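Local coordinates for protein aspartokinase (PDB 2CDQ) that catalyses the ATP-dependent phosphorylation of L-aspartate to 4-phospho-L-aspartate, the first step of the aspartate-family amino-acid pathway, with lysine and S-adenosylmethionine as allosteric effectors, at residues Leu94-Lys98 / Leu119-Glu123; Asp256-Thr260 / Thr270-Leu275; Leu332-Lys338 / Ala421-Gly427. All blocks are in the same frame, centred on the assembly; numbering follows the deposited sequence.

Contacts 1 and 2 belong to the amino acid kinase domain, but contact 1 lies apart, its centre about 39 Å from that of contact 2 and 41 Å from that of contact 3. It is a buried helix pair, packed through leucine and isoleucine side chains, with one salt bridge at its more exposed margin and no backbone bond. Contact 2, only partly buried, joins two largely irregular segments by backbone and threonine hydrogen bonds. Contact 3 is a buried strand pair in a regulatory ACT sheet, rich in main-chain bonds. Contacts 2 and 3 touch: Thr260 O is 2.9 Å from Ile335 N and Leu259 O is 3.0 Å from Ser334 OG, so the kinase-domain loop abuts that sheet's edge.

Contact 1. Residues Leu94-Lys98 / Leu119-Glu123; sequences LSIIK and LEELE
Leu94 lays its CD1 against CG of Leu122 at 4.0 Å, while its CD2 meets Glu123 CG at 3.8 Å. Both segments are alpha-helical, each closing an i to i+4 bond (Lys98 N to Leu94 O, 2.9 Å; Glu123 N to Leu119 O, 3.1 Å). The axes run almost exactly antiparallel, at 172° and 11.0 Å. Leu94 is level with Glu123 (CA-CA 7.3 Å) and Lys98 with Leu119 (6.5 Å). Leu94 and Leu122 share the t,p rotamer; Leu119 is m,t. One turn on from Leu94, Ile97 places CG2 3.9 Å from Leu122 CD2 and 4.5 Å from Leu119 CD2, and Leu119 CD1 approaches the carbonyl Lys98 O at 3.8 Å. At the partly exposed margin Lys98, starting sideways, bends at chi3 (p) so that NZ forms a salt bridge with Glu123 OE1 at 3.0 Å; Glu123 extends t,t to meet it. Helices 92-108 and 113-132, consecutive and antiparallel, form a helical hairpin in the kinase domain, its seam here apolar with the ion pair on one side. Helix 137-161 packs on Leu119 and Leu122 through Leu143, Phe146 and Leu150, and Leu73 of helix 69-80 touches both Ile97 and Leu122.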
loop_
_atom_site.group_PDB
_atom_site.type_symbol
_atom_site.label_atom_id
_atom_site.label_comp_id
_atom_site.label_asym_id
_atom_site.label_seq_id
_atom_site.Cartn_x
_atom_site.Cartn_y
_atom_site.Cartn_z
ATOM N N LEU A 94 -41.192 3.847 10.754
ATOM C CA LEU A 94 -42.191 2.825 11.059
ATOM C C LEU A 94 -43.522 3.098 10.354
ATOM O O LEU A 94 -44.151 2.172 9.834
ATOM C CB LEU A 94 -42.390 2.679 12.571
ATOM C CG LEU A 94 -43.529 1.783 13.063
ATOM C CD1 LEU A 94 -43.318 0.324 12.678
ATOM C CD2 LEU A 94 -43.682 1.928 14.563
ATOM N N SER A 95 -43.939 4.365 10.332
ATOM C CA SER A 95 -45.144 4.782 9.599
ATOM C C SER A 95 -45.017 4.521 8.095
ATOM O O SER A 95 -45.990 4.141 7.438
ATOM C CB SER A 95 -45.451 6.262 9.846
ATOM O OG SER A 95 -45.796 6.492 11.200
ATOM N N ILE A 96 -43.814 4.726 7.565
ATOM C CA ILE A 96 -43.546 4.514 6.150
ATOM C C ILE A 96 -43.637 3.023 5.805
ATOM O O ILE A 96 -44.327 2.641 4.852
ATOM C CB ILE A 96 -42.178 5.118 5.734
ATOM C CG1 ILE A 96 -42.232 6.649 5.810
ATOM C CG2 ILE A 96 -41.782 4.662 4.337
ATOM C CD1 ILE A 96 -40.875 7.324 5.910
ATOM N N ILE A 97 -42.961 2.190 6.596
ATOM C CA ILE A 97 -42.933 0.747 6.361
ATOM C C ILE A 97 -44.330 0.140 6.507
ATOM O O ILE A 97 -44.737 -0.687 5.685
ATOM C CB ILE A 97 -41.917 0.034 7.281
ATOM C CG1 ILE A 97 -40.496 0.465 6.924
ATOM C CG2 ILE A 97 -42.036 -1.491 7.159
ATOM C CD1 ILE A 97 -39.502 0.271 8.038
ATOM N N LYS A 98 -45.061 0.564 7.538
ATOM C CA LYS A 98 -46.439 0.113 7.747
ATOM C C LYS A 98 -47.323 0.376 6.525
ATOM O O LYS A 98 -47.986 -0.538 6.031
ATOM C CB LYS A 98 -47.050 0.760 8.993
ATOM C CG LYS A 98 -46.703 0.057 10.293
ATOM C CD LYS A 98 -46.913 0.966 11.500
ATOM C CE LYS A 98 -48.311 0.853 12.070
ATOM N NZ LYS A 98 -48.499 1.856 13.149
ATOM N N LEU A 119 -46.303 -6.739 10.986
ATOM C CA LEU A 119 -46.180 -5.313 11.275
ATOM C C LEU A 119 -46.426 -5.027 12.755
ATOM O O LEU A 119 -45.741 -4.187 13.351
ATOM C CB LEU A 119 -47.118 -4.488 10.391
ATOM C CG LEU A 119 -46.888 -4.522 8.873
ATOM C CD1 LEU A 119 -47.943 -3.705 8.158
ATOM C CD2 LEU A 119 -45.499 -4.024 8.490
ATOM N N GLU A 120 -47.395 -5.734 13.339
ATOM C CA GLU A 120 -47.636 -5.700 14.784
ATOM C C GLU A 120 -46.343 -5.987 15.536
ATOM O O GLU A 120 -45.916 -5.198 16.381
ATOM C CB GLU A 120 -48.695 -6.731 15.184
ATOM C CG GLU A 120 -50.134 -6.361 14.832
ATOM C CD GLU A 120 -50.747 -5.339 15.786
ATOM O OE1 GLU A 120 -51.915 -4.928 15.536
ATOM O OE2 GLU A 120 -50.071 -4.953 16.781
ATOM N N GLU A 121 -45.729 -7.123 15.204
ATOM C CA GLU A 121 -44.442 -7.534 15.754
ATOM C C GLU A 121 -43.373 -6.448 15.642
ATOM O O GLU A 121 -42.721 -6.118 16.633
ATOM C CB GLU A 121 -43.954 -8.801 15.055
ATOM C CG GLU A 121 -44.192 -10.089 15.819
ATOM C CD GLU A 121 -43.222 -11.188 15.394
ATOM O OE1 GLU A 121 -41.989 -10.943 15.419
ATOM O OE2 GLU A 121 -43.690 -12.296 15.036
ATOM N N LEU A 122 -43.199 -5.903 14.435
ATOM C CA LEU A 122 -42.207 -4.856 14.176
ATOM C C LEU A 122 -42.360 -3.680 15.136
ATOM O O LEU A 122 -41.384 -3.240 15.746
ATOM C CB LEU A 122 -42.281 -4.382 12.717
ATOM C CG LEU A 122 -41.437 -3.171 12.295
ATOM C CD1 LEU A 122 -39.953 -3.391 12.557
ATOM C CD2 LEU A 122 -41.670 -2.851 10.832
ATOM N N GLU A 123 -43.589 -3.187 15.269
ATOM C CA GLU A 123 -43.898 -2.110 16.207
ATOM C C GLU A 123 -43.606 -2.526 17.657
ATOM O O GLU A 123 -43.096 -1.727 18.449
ATOM C CB GLU A 123 -45.358 -1.669 16.049
ATOM C CG GLU A 123 -45.716 -0.395 16.807
ATOM C CD GLU A 123 -46.999 0.251 16.315
ATOM O OE1 GLU A 123 -47.480 -0.104 15.216
ATOM O OE2 GLU A 123 -47.521 1.133 17.028
#

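Contact 2. Residues Asp256-Thr260 / Thr270-Leu275; sequences DGVLT and TPVPYL
Asp256 opens the segment with its CB 3.9 Å from Pro271 CG and its carbonyl O 3.6 Å from Pro271 CB; its carboxylate turns to other partners, OD1 bonding to Asn310 and Asn313. Gly257 follows with phi/psi of 82/-137°, a positive phi that favours glycine, and the chain then extends. Val258 (chi1 t) accepts at its O a hydrogen bond from Val272 N (2.7 Å, 154°), and its CG2 packs on Leu275 CD2 at 4.3 Å. Leu259 faces Pro271 at a CA-CA distance of 4.5 Å. This is a single beta bridge, with the end-to-end directions of the two segments 88° apart; the pairing does not extend into a regular strand pair. The bridge closes the loop between strands 248-253 and 274-276 of the amino acid kinase domain. Leu259 CA also approaches Thr270 O at 3.1 Å in a CA-H...O contact, and its side chain (m,t) brings CD2 to 4.1 Å from Pro271 CD. Thr260 completes a reciprocal pair with Thr270: its N donates to Thr270 O (2.8 Å, 132°), while its OG1, held by chi1 p, accepts from Thr270 N (2.9 Å, 165°). The same OG1 bonds to His479 NE2, tying the loop to helix 468-483, and Thr260 CG2 rests 3.8 Å from Val272 CG2.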
loop_
_atom_site.group_PDB
_atom_site.type_symbol
_atom_site.label_atom_id
_atom_site.label_comp_id
_atom_site.label_asym_id
_atom_site.label_seq_id
_atom_site.Cartn_x
_atom_site.Cartn_y
_atom_site.Cartn_z
ATOM N N ASP A 256 -28.698 -2.813 -19.064
ATOM C CA ASP A 256 -28.193 -3.975 -19.811
ATOM C C ASP A 256 -26.874 -4.563 -19.252
ATOM O O ASP A 256 -25.820 -4.522 -19.903
ATOM C CB ASP A 256 -28.091 -3.661 -21.319
ATOM C CG ASP A 256 -29.458 -3.384 -21.971
ATOM O OD1 ASP A 256 -30.456 -4.040 -21.609
ATOM O OD2 ASP A 256 -29.531 -2.514 -22.865
ATOM N N GLY A 257 -26.954 -5.113 -18.041
ATOM C CA GLY A 257 -25.825 -5.791 -17.403
ATOM C C GLY A 257 -24.836 -4.867 -16.715
ATOM O O GLY A 257 -25.224 -3.927 -16.009
ATOM N N VAL A 258 -23.551 -5.162 -16.906
ATOM C CA VAL A 258 -22.471 -4.295 -16.461
ATOM C C VAL A 258 -22.079 -3.416 -17.646
ATOM O O VAL A 258 -21.928 -3.908 -18.771
ATOM C CB VAL A 258 -21.264 -5.112 -15.959
ATOM C CG1 VAL A 258 -20.083 -4.206 -15.641
ATOM C CG2 VAL A 258 -21.647 -5.920 -14.732
ATOM N N LEU A 259 -21.926 -2.118 -17.391
ATOM C CA LEU A 259 -21.668 -1.156 -18.458
ATOM C C LEU A 259 -20.240 -0.646 -18.426
ATOM O O LEU A 259 -19.515 -0.885 -17.468
ATOM C CB LEU A 259 -22.657 -0.001 -18.374
ATOM C CG LEU A 259 -24.129 -0.416 -18.388
ATOM C CD1 LEU A 259 -24.998 0.669 -17.798
ATOM C CD2 LEU A 259 -24.587 -0.764 -19.792
ATOM N N THR A 260 -19.836 0.053 -19.482
ATOM C CA THR A 260 -18.465 0.545 -19.604
ATOM C C THR A 260 -18.167 1.671 -18.618
ATOM O O THR A 260 -17.007 2.035 -18.424
ATOM C CB THR A 260 -18.139 1.004 -21.040
ATOM O OG1 THR A 260 -19.129 1.935 -21.485
ATOM C CG2 THR A 260 -18.124 -0.174 -21.988
ATOM N N THR A 270 -21.958 1.662 -22.261
ATOM C CA THR A 270 -22.313 0.573 -23.184
ATOM C C THR A 270 -22.235 -0.770 -22.450
ATOM O O THR A 270 -21.423 -0.916 -21.539
ATOM C CB THR A 270 -21.363 0.569 -24.420
ATOM O OG1 THR A 270 -21.337 1.874 -25.001
ATOM C CG2 THR A 270 -21.811 -0.421 -25.493
ATOM N N PRO A 271 -23.096 -1.743 -22.819
ATOM C CA PRO A 271 -23.022 -3.090 -22.237
ATOM C C PRO A 271 -21.652 -3.759 -22.386
ATOM O O PRO A 271 -21.023 -3.660 -23.444
ATOM C CB PRO A 271 -24.071 -3.875 -23.033
ATOM C CG PRO A 271 -25.022 -2.869 -23.509
ATOM C CD PRO A 271 -24.220 -1.630 -23.770
ATOM N N VAL A 272 -21.208 -4.419 -21.317
ATOM C CA VAL A 272 -20.002 -5.253 -21.338
ATOM C C VAL A 272 -20.427 -6.729 -21.373
ATOM O O VAL A 272 -20.678 -7.326 -20.320
ATOM C CB VAL A 272 -19.071 -4.958 -20.130
ATOM C CG1 VAL A 272 -17.870 -5.894 -20.124
ATOM C CG2 VAL A 272 -18.594 -3.516 -20.167
ATOM N N PRO A 273 -20.521 -7.313 -22.593
ATOM C CA PRO A 273 -21.127 -8.636 -22.830
ATOM C C PRO A 273 -20.532 -9.778 -22.006
ATOM O O PRO A 273 -21.279 -10.617 -21.504
ATOM C CB PRO A 273 -20.891 -8.878 -24.331
ATOM C CG PRO A 273 -19.840 -7.900 -24.736
ATOM C CD PRO A 273 -20.032 -6.715 -23.849
ATOM N N TYR A 274 -19.207 -9.804 -21.867
ATOM C CA TYR A 274 -18.535 -10.899 -21.170
ATOM C C TYR A 274 -17.587 -10.398 -20.091
ATOM O O TYR A 274 -16.873 -9.407 -20.282
ATOM C CB TYR A 274 -17.771 -11.788 -22.156
ATOM C CG TYR A 274 -18.594 -12.232 -23.344
ATOM C CD1 TYR A 274 -18.446 -11.611 -24.586
ATOM C CD2 TYR A 274 -19.529 -13.266 -23.224
ATOM C CE1 TYR A 274 -19.203 -12.005 -25.676
ATOM C CE2 TYR A 274 -20.289 -13.670 -24.312
ATOM C CZ TYR A 274 -20.122 -13.036 -25.532
ATOM O OH TYR A 274 -20.872 -13.437 -26.613
ATOM N N LEU A 275 -17.582 -11.104 -18.965
ATOM C CA LEU A 275 -16.752 -10.738 -17.836
ATOM C C LEU A 275 -16.150 -11.975 -17.182
ATOM O O LEU A 275 -16.700 -13.077 -17.267
ATOM C CB LEU A 275 -17.591 -9.964 -16.824
ATOM C CG LEU A 275 -17.032 -8.703 -16.161
ATOM C CD1 LEU A 275 -16.671 -7.639 -17.189
ATOM C CD2 LEU A 275 -18.063 -8.164 -15.190
#

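Contact 3. Residues Leu332-Lys338 / Ala421-Gly427; sequences LTSIVLK and AIISLIG
A classic beta bulge interrupts the start of this antiparallel pair: Thr333 N (2.7 Å) and Ser334 N (3.1 Å) both donate to Ile426 O, Thr333 having the helix-like phi/psi of -99/-53°. The strands belong to a four-stranded ACT-domain sheet, in which 332-339 is one of the two outermost strands within the chain and 420-427 also pairs with 461-467. Their axes run at 157°, 4.4 Å apart. Leu332 faces Gly427; the bulge shifts the register by one, so that Ser334, Val336 and Lys338 then face Ile426, Ser424 and Ile422. These three pairs bond reciprocally, as in Val336 N to Ser424 O (2.9 Å) and Ser424 N to Val336 O (2.8 Å); Ile335/Leu425 and Leu337/Ile423 between them are non-hydrogen-bonded pairs. One face carries Leu332, Ile335, Leu337, Ile423 and Leu425, with Ile335 CG2 4.0 Å from Ile423 CG2 and helix 468-483 covering it. On the other, helix 277-287 covers Val336 and Ile426, and Lys338 forms salt bridges with Asp373, which binds the allosteric effector lysine, and with Glu379 of the second subunit. Beside them, Lys338 CB rests 3.8 Å from Ile422 CG1.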
loop_
_atom_site.group_PDB
_atom_site.type_symbol
_atom_site.label_atom_id
_atom_site.label_comp_id
_atom_site.label_asym_id
_atom_site.label_seq_id
_atom_site.Cartn_x
_atom_site.Cartn_y
_atom_site.Cartn_z
ATOM N N LEU A 332 -9.797 -2.215 -22.895
ATOM C CA LEU A 332 -10.333 -1.729 -21.621
ATOM C C LEU A 332 -11.708 -2.331 -21.420
ATOM O O LEU A 332 -12.446 -2.515 -22.381
ATOM C CB LEU A 332 -10.404 -0.203 -21.581
ATOM C CG LEU A 332 -10.577 0.471 -20.214
ATOM C CD1 LEU A 332 -9.414 0.173 -19.254
ATOM C CD2 LEU A 332 -10.730 1.966 -20.390
ATOM N N THR A 333 -12.043 -2.657 -20.176
ATOM C CA THR A 333 -13.323 -3.300 -19.887
ATOM C C THR A 333 -14.374 -2.299 -19.395
ATOM O O THR A 333 -15.484 -2.236 -19.932
ATOM C CB THR A 333 -13.171 -4.435 -18.868
ATOM O OG1 THR A 333 -12.019 -5.224 -19.192
ATOM C CG2 THR A 333 -14.400 -5.315 -18.877
ATOM N N SER A 334 -14.014 -1.527 -18.371
ATOM C CA SER A 334 -14.909 -0.539 -17.780
ATOM C C SER A 334 -14.119 0.490 -16.973
ATOM O O SER A 334 -12.967 0.251 -16.613
ATOM C CB SER A 334 -15.942 -1.227 -16.887
ATOM O OG SER A 334 -16.796 -0.285 -16.256
ATOM N N ILE A 335 -14.754 1.633 -16.712
ATOM C CA ILE A 335 -14.198 2.720 -15.912
ATOM C C ILE A 335 -15.076 2.878 -14.677
ATOM O O ILE A 335 -16.302 2.971 -14.801
ATOM C CB ILE A 335 -14.197 4.036 -16.708
ATOM C CG1 ILE A 335 -13.279 3.909 -17.932
ATOM C CG2 ILE A 335 -13.781 5.209 -15.817
ATOM C CD1 ILE A 335 -13.587 4.875 -19.067
ATOM N N VAL A 336 -14.464 2.904 -13.495
ATOM C CA VAL A 336 -15.218 3.010 -12.243
ATOM C C VAL A 336 -14.906 4.311 -11.510
ATOM O O VAL A 336 -13.755 4.737 -11.458
ATOM C CB VAL A 336 -14.949 1.802 -11.299
ATOM C CG1 VAL A 336 -15.739 1.926 -10.003
ATOM C CG2 VAL A 336 -15.305 0.505 -11.984
ATOM N N LEU A 337 -15.938 4.933 -10.943
ATOM C CA LEU A 337 -15.757 6.131 -10.125
ATOM C C LEU A 337 -16.177 5.943 -8.662
ATOM O O LEU A 337 -17.226 5.374 -8.371
ATOM C CB LEU A 337 -16.500 7.319 -10.734
ATOM C CG LEU A 337 -16.291 8.666 -10.040
ATOM C CD1 LEU A 337 -14.873 9.166 -10.256
ATOM C CD2 LEU A 337 -17.302 9.683 -10.542
ATOM N N LYS A 338 -15.327 6.415 -7.756
ATOM C CA LYS A 338 -15.642 6.507 -6.342
ATOM C C LYS A 338 -15.648 7.985 -6.003
ATOM O O LYS A 338 -14.606 8.641 -6.068
ATOM C CB LYS A 338 -14.597 5.786 -5.491
ATOM C CG LYS A 338 -14.694 4.281 -5.520
ATOM C CD LYS A 338 -13.491 3.645 -4.846
ATOM C CE LYS A 338 -13.434 2.142 -5.097
ATOM N NZ LYS A 338 -12.192 1.521 -4.547
ATOM N N ALA A 421 -11.333 11.812 -5.277
ATOM C CA ALA A 421 -12.125 10.780 -5.939
ATOM C C ALA A 421 -11.194 9.777 -6.595
ATOM O O ALA A 421 -10.075 10.134 -6.975
ATOM C CB ALA A 421 -13.054 11.402 -6.976
ATOM N N ILE A 422 -11.659 8.531 -6.722
ATOM C CA ILE A 422 -10.890 7.464 -7.365
ATOM C C ILE A 422 -11.478 7.132 -8.733
ATOM O O ILE A 422 -12.666 6.833 -8.841
ATOM C CB ILE A 422 -10.906 6.144 -6.548
ATOM C CG1 ILE A 422 -10.890 6.389 -5.025
ATOM C CG2 ILE A 422 -9.802 5.197 -7.037
ATOM C CD1 ILE A 422 -9.584 6.149 -4.337
ATOM N N ILE A 423 -10.655 7.188 -9.776
ATOM C CA ILE A 423 -11.008 6.588 -11.062
ATOM C C ILE A 423 -10.279 5.254 -11.153
ATOM O O ILE A 423 -9.055 5.198 -11.051
ATOM C CB ILE A 423 -10.634 7.498 -12.271
ATOM C CG1 ILE A 423 -11.476 8.775 -12.260
ATOM C CG2 ILE A 423 -10.798 6.754 -13.611
ATOM C CD1 ILE A 423 -10.874 9.905 -13.065
ATOM N N SER A 424 -11.037 4.178 -11.311
ATOM C CA SER A 424 -10.447 2.859 -11.493
ATOM C C SER A 424 -10.559 2.433 -12.947
ATOM O O SER A 424 -11.645 2.449 -13.522
ATOM C CB SER A 424 -11.118 1.825 -10.587
ATOM O OG SER A 424 -10.542 1.819 -9.292
ATOM N N LEU A 425 -9.426 2.067 -13.537
ATOM C CA LEU A 425 -9.402 1.478 -14.868
ATOM C C LEU A 425 -9.347 -0.043 -14.778
ATOM O O LEU A 425 -8.386 -0.609 -14.250
ATOM C CB LEU A 425 -8.211 2.009 -15.663
ATOM C CG LEU A 425 -8.397 3.161 -16.658
ATOM C CD1 LEU A 425 -9.560 4.094 -16.312
ATOM C CD2 LEU A 425 -7.086 3.934 -16.820
ATOM N N ILE A 426 -10.392 -0.692 -15.281
ATOM C CA ILE A 426 -10.473 -2.149 -15.320
ATOM C C ILE A 426 -10.256 -2.594 -16.762
ATOM O O ILE A 426 -11.099 -2.346 -17.630
ATOM C CB ILE A 426 -11.855 -2.666 -14.837
ATOM C CG1 ILE A 426 -12.376 -1.860 -13.625
ATOM C CG2 ILE A 426 -11.813 -4.171 -14.586
ATOM C CD1 ILE A 426 -11.590 -2.015 -12.330
ATOM N N GLY A 427 -9.126 -3.244 -17.023
ATOM C CA GLY A 427 -8.794 -3.635 -18.388
ATOM C C GLY A 427 -8.053 -4.950 -18.556
ATOM O O GLY A 427 -8.019 -5.801 -17.658
#